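Local coordinates for putative regulatory protein (Streptomyces coelicolor A3, PDB 2PZ9) that probably binds DNA as a transcriptional regulator of the TetR family, with a predicted helix-turn-helix motif near its N-terminus, at residues Glu85-Thr93 and Ile106-His117. Numbering follows the deposited sequence.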
loop_
_atom_site.group_PDB
_atom_site.type_symbol
_atom_site.label_atom_id
_atom_site.label_comp_id
_atom_site.label_asym_id
_atom_site.label_seq_id
_atom_site.Cartn_x
_atom_site.Cartn_y
_atom_site.Cartn_z
ATOM N N GLU A 85 1.992 1.395 -18.394
ATOM C CA GLU A 85 2.759 1.089 -17.171
ATOM C C GLU A 85 2.615 -0.353 -16.720
ATOM O O GLU A 85 3.613 -1.035 -16.439
ATOM C CB GLU A 85 2.324 1.999 -16.026
ATOM C CG GLU A 85 2.934 3.388 -16.077
ATOM C CD GLU A 85 4.453 3.344 -16.138
ATOM O OE1 GLU A 85 5.067 3.031 -15.091
ATOM O OE2 GLU A 85 5.032 3.607 -17.228
ATOM N N THR A 86 1.359 -0.785 -16.638
ATOM C CA THR A 86 0.998 -2.145 -16.295
ATOM C C THR A 86 1.703 -3.157 -17.185
ATOM O O THR A 86 2.278 -4.123 -16.676
ATOM C CB THR A 86 -0.516 -2.358 -16.423
ATOM O OG1 THR A 86 -1.198 -1.251 -15.833
ATOM C CG2 THR A 86 -0.937 -3.619 -15.713
ATOM N N THR A 87 1.661 -2.932 -18.502
ATOM C CA THR A 87 2.268 -3.843 -19.468
ATOM C C THR A 87 3.774 -3.893 -19.280
ATOM O O THR A 87 4.363 -4.957 -19.286
ATOM C CB THR A 87 1.959 -3.410 -20.911
ATOM O OG1 THR A 87 0.805 -2.570 -20.907
ATOM C CG2 THR A 87 1.707 -4.615 -21.817
ATOM N N ALA A 88 4.385 -2.726 -19.107
ATOM C CA ALA A 88 5.809 -2.623 -18.779
ATOM C C ALA A 88 6.169 -3.528 -17.604
ATOM O O ALA A 88 7.195 -4.224 -17.617
ATOM C CB ALA A 88 6.155 -1.192 -18.439
ATOM N N LEU A 89 5.301 -3.489 -16.598
ATOM C CA LEU A 89 5.460 -4.225 -15.368
ATOM C C LEU A 89 5.320 -5.717 -15.616
ATOM O O LEU A 89 6.251 -6.477 -15.356
ATOM C CB LEU A 89 4.407 -3.753 -14.361
ATOM C CG LEU A 89 4.206 -4.523 -13.035
ATOM C CD1 LEU A 89 5.364 -4.285 -12.033
ATOM C CD2 LEU A 89 2.807 -4.247 -12.382
ATOM N N ILE A 90 4.150 -6.120 -16.118
ATOM C CA ILE A 90 3.826 -7.511 -16.406
ATOM C C ILE A 90 4.970 -8.217 -17.127
ATOM O O ILE A 90 5.305 -9.356 -16.805
ATOM C CB ILE A 90 2.509 -7.585 -17.199
ATOM C CG1 ILE A 90 1.346 -7.399 -16.239
ATOM C CG2 ILE A 90 2.348 -8.906 -17.906
ATOM C CD1 ILE A 90 0.089 -6.925 -16.885
ATOM N N GLU A 91 5.577 -7.516 -18.080
ATOM C CA GLU A 91 6.711 -8.031 -18.855
ATOM C C GLU A 91 8.002 -8.118 -18.050
ATOM O O GLU A 91 8.758 -9.073 -18.191
ATOM C CB GLU A 91 6.924 -7.194 -20.108
ATOM C CG GLU A 91 5.757 -7.324 -21.058
ATOM C CD GLU A 91 5.952 -6.572 -22.355
ATOM O OE1 GLU A 91 7.116 -6.319 -22.751
ATOM O OE2 GLU A 91 4.929 -6.240 -22.987
ATOM N N ALA A 92 8.244 -7.126 -17.204
ATOM C CA ALA A 92 9.373 -7.158 -16.284
ATOM C C ALA A 92 9.199 -8.223 -15.180
ATOM O O ALA A 92 10.114 -8.452 -14.382
ATOM C CB ALA A 92 9.574 -5.767 -15.665
ATOM N N THR A 93 8.040 -8.886 -15.155
ATOM C CA THR A 93 7.581 -9.601 -13.953
ATOM C C THR A 93 7.126 -11.028 -14.213
ATOM O O THR A 93 6.272 -11.547 -13.496
ATOM C CB THR A 93 6.512 -8.746 -13.191
ATOM O OG1 THR A 93 7.178 -7.986 -12.182
ATOM C CG2 THR A 93 5.368 -9.566 -12.546
ATOM N N ILE A 106 12.505 -9.202 -7.844
ATOM C CA ILE A 106 12.150 -8.644 -9.144
ATOM C C ILE A 106 11.194 -7.430 -8.988
ATOM O O ILE A 106 11.506 -6.327 -9.458
ATOM C CB ILE A 106 11.699 -9.788 -10.144
ATOM C CG1 ILE A 106 12.838 -10.130 -11.104
ATOM C CG2 ILE A 106 10.479 -9.451 -10.968
ATOM C CD1 ILE A 106 13.803 -11.245 -10.614
ATOM N N LEU A 107 10.078 -7.614 -8.274
ATOM C CA LEU A 107 9.128 -6.511 -8.009
ATOM C C LEU A 107 9.768 -5.402 -7.193
ATOM O O LEU A 107 9.492 -4.218 -7.404
ATOM C CB LEU A 107 7.872 -7.014 -7.292
ATOM C CG LEU A 107 7.057 -8.056 -8.056
ATOM C CD1 LEU A 107 6.137 -8.918 -7.180
ATOM C CD2 LEU A 107 6.253 -7.329 -9.138
ATOM N N PHE A 108 10.623 -5.783 -6.253
ATOM C CA PHE A 108 11.247 -4.793 -5.428
ATOM C C PHE A 108 12.054 -3.856 -6.308
ATOM O O PHE A 108 11.951 -2.628 -6.195
ATOM C CB PHE A 108 12.154 -5.439 -4.410
ATOM C CG PHE A 108 12.921 -4.447 -3.594
ATOM C CD1 PHE A 108 12.332 -3.833 -2.487
ATOM C CD2 PHE A 108 14.229 -4.093 -3.946
ATOM C CE1 PHE A 108 13.053 -2.889 -1.742
ATOM C CE2 PHE A 108 14.948 -3.159 -3.208
ATOM C CZ PHE A 108 14.376 -2.562 -2.110
ATOM N N ASP A 109 12.848 -4.465 -7.192
ATOM C CA ASP A 109 13.721 -3.767 -8.108
ATOM C C ASP A 109 12.957 -2.797 -8.963
ATOM O O ASP A 109 13.358 -1.648 -9.112
ATOM C CB ASP A 109 14.397 -4.785 -9.003
ATOM C CG ASP A 109 15.414 -5.628 -8.262
ATOM O OD1 ASP A 109 15.871 -5.218 -7.160
ATOM O OD2 ASP A 109 15.753 -6.711 -8.790
ATOM N N HIS A 110 11.855 -3.277 -9.521
ATOM C CA HIS A 110 11.046 -2.501 -10.409
ATOM C C HIS A 110 10.559 -1.206 -9.773
ATOM O O HIS A 110 10.667 -0.142 -10.363
ATOM C CB HIS A 110 9.864 -3.321 -10.866
ATOM C CG HIS A 110 8.962 -2.588 -11.810
ATOM N ND1 HIS A 110 8.962 -2.821 -13.170
ATOM C CD2 HIS A 110 8.039 -1.617 -11.594
ATOM C CE1 HIS A 110 8.070 -2.031 -13.747
ATOM N NE2 HIS A 110 7.497 -1.291 -12.813
ATOM N N PHE A 111 10.021 -1.287 -8.571
ATOM C CA PHE A 111 9.526 -0.099 -7.928
ATOM C C PHE A 111 10.623 0.687 -7.270
ATOM O O PHE A 111 10.456 1.878 -7.025
ATOM C CB PHE A 111 8.434 -0.436 -6.930
ATOM C CG PHE A 111 7.175 -0.922 -7.579
ATOM C CD1 PHE A 111 6.766 -2.250 -7.434
ATOM C CD2 PHE A 111 6.396 -0.055 -8.366
ATOM C CE1 PHE A 111 5.587 -2.700 -8.057
ATOM C CE2 PHE A 111 5.218 -0.493 -8.988
ATOM C CZ PHE A 111 4.813 -1.811 -8.832
ATOM N N ALA A 112 11.747 0.049 -6.968
ATOM C CA ALA A 112 12.909 0.805 -6.522
ATOM C C ALA A 112 13.293 1.730 -7.673
ATOM O O ALA A 112 13.508 2.923 -7.480
ATOM C CB ALA A 112 14.060 -0.122 -6.142
ATOM N N ALA A 113 13.328 1.169 -8.880
ATOM C CA ALA A 113 13.645 1.926 -10.086
ATOM C C ALA A 113 12.605 3.032 -10.366
ATOM O O ALA A 113 12.967 4.208 -10.528
ATOM C CB ALA A 113 13.788 0.980 -11.288
ATOM N N ARG A 114 11.323 2.651 -10.389
ATOM C CA ARG A 114 10.233 3.542 -10.813
ATOM C C ARG A 114 9.290 3.883 -9.645
ATOM O O ARG A 114 8.164 3.370 -9.565
ATOM C CB ARG A 114 9.456 2.940 -11.997
ATOM C CG ARG A 114 10.256 2.005 -12.920
ATOM C CD ARG A 114 10.397 2.517 -14.353
ATOM N NE ARG A 114 11.782 2.880 -14.711
ATOM C CZ ARG A 114 12.749 2.027 -15.094
ATOM N NH1 ARG A 114 12.519 0.710 -15.168
ATOM N NH2 ARG A 114 13.964 2.497 -15.397
ATOM N N PRO A 115 9.752 4.774 -8.741
ATOM C CA PRO A 115 8.991 5.144 -7.554
ATOM C C PRO A 115 7.621 5.669 -7.941
ATOM O O PRO A 115 6.630 5.432 -7.246
ATOM C CB PRO A 115 9.820 6.282 -6.941
ATOM C CG PRO A 115 11.177 6.104 -7.470
ATOM C CD PRO A 115 11.024 5.521 -8.827
ATOM N N ASP A 116 7.575 6.363 -9.066
ATOM C CA ASP A 116 6.373 7.043 -9.499
ATOM C C ASP A 116 5.360 6.161 -10.263
ATOM O O ASP A 116 4.234 6.593 -10.515
ATOM C CB ASP A 116 6.767 8.286 -10.290
ATOM C CG ASP A 116 7.563 7.955 -11.541
ATOM O OD1 ASP A 116 8.060 6.801 -11.688
ATOM O OD2 ASP A 116 7.680 8.876 -12.393
ATOM N N HIS A 117 5.741 4.934 -10.615
ATOM C CA HIS A 117 4.766 3.974 -11.134
ATOM C C HIS A 117 3.861 3.674 -9.971
ATOM O O HIS A 117 2.626 3.607 -10.111
ATOM C CB HIS A 117 5.437 2.679 -11.624
ATOM C CG HIS A 117 4.472 1.586 -12.024
ATOM N ND1 HIS A 117 4.750 0.678 -13.032
ATOM C CD2 HIS A 117 3.241 1.247 -11.550
ATOM C CE1 HIS A 117 3.737 -0.168 -13.161
ATOM N NE2 HIS A 117 2.805 0.159 -12.276
#
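The short helical segments 85-92 and 106-113 run roughly antiparallel, their axes 10.7 Å apart at closest approach and 143° between directions, and the chain leaves the helical path at R114, so that H117, on the next helix, faces E85. L89 is the knob, seated in a hole formed by L107, H110, F111 and H117, with L107 and F111 as its apolar walls. With its CG anti to the backbone N (chi1 171°), its CD1 reaches over the middle of the H110 ring, 3.7 Å from the ring centroid, a CH-pi contact that suits a branched aliphatic chain. The same methyl lies 4.1 Å from F111 CZ, while L89 CB approaches H117 CE1. A small A92 leaves room for the H110 ring, whose edge its CB meets. In this TetR-like fold the contact ties helix 74-92, which follows the predicted helix-turn-helix, to helices of the C-terminal domain. H117 suits its place because a flat ring can take E85 CB over one face and F111 CE2 over the other. E85 bends at chi2 (-55°), bringing OE1 near H117 ND1, though the angle is poor for a hydrogen bond; its side chain also touches K40 of helix 32-50. At T93 the OG1 and CG2 branches lie beside L107 CD2, the side chains crossing at about a right angle.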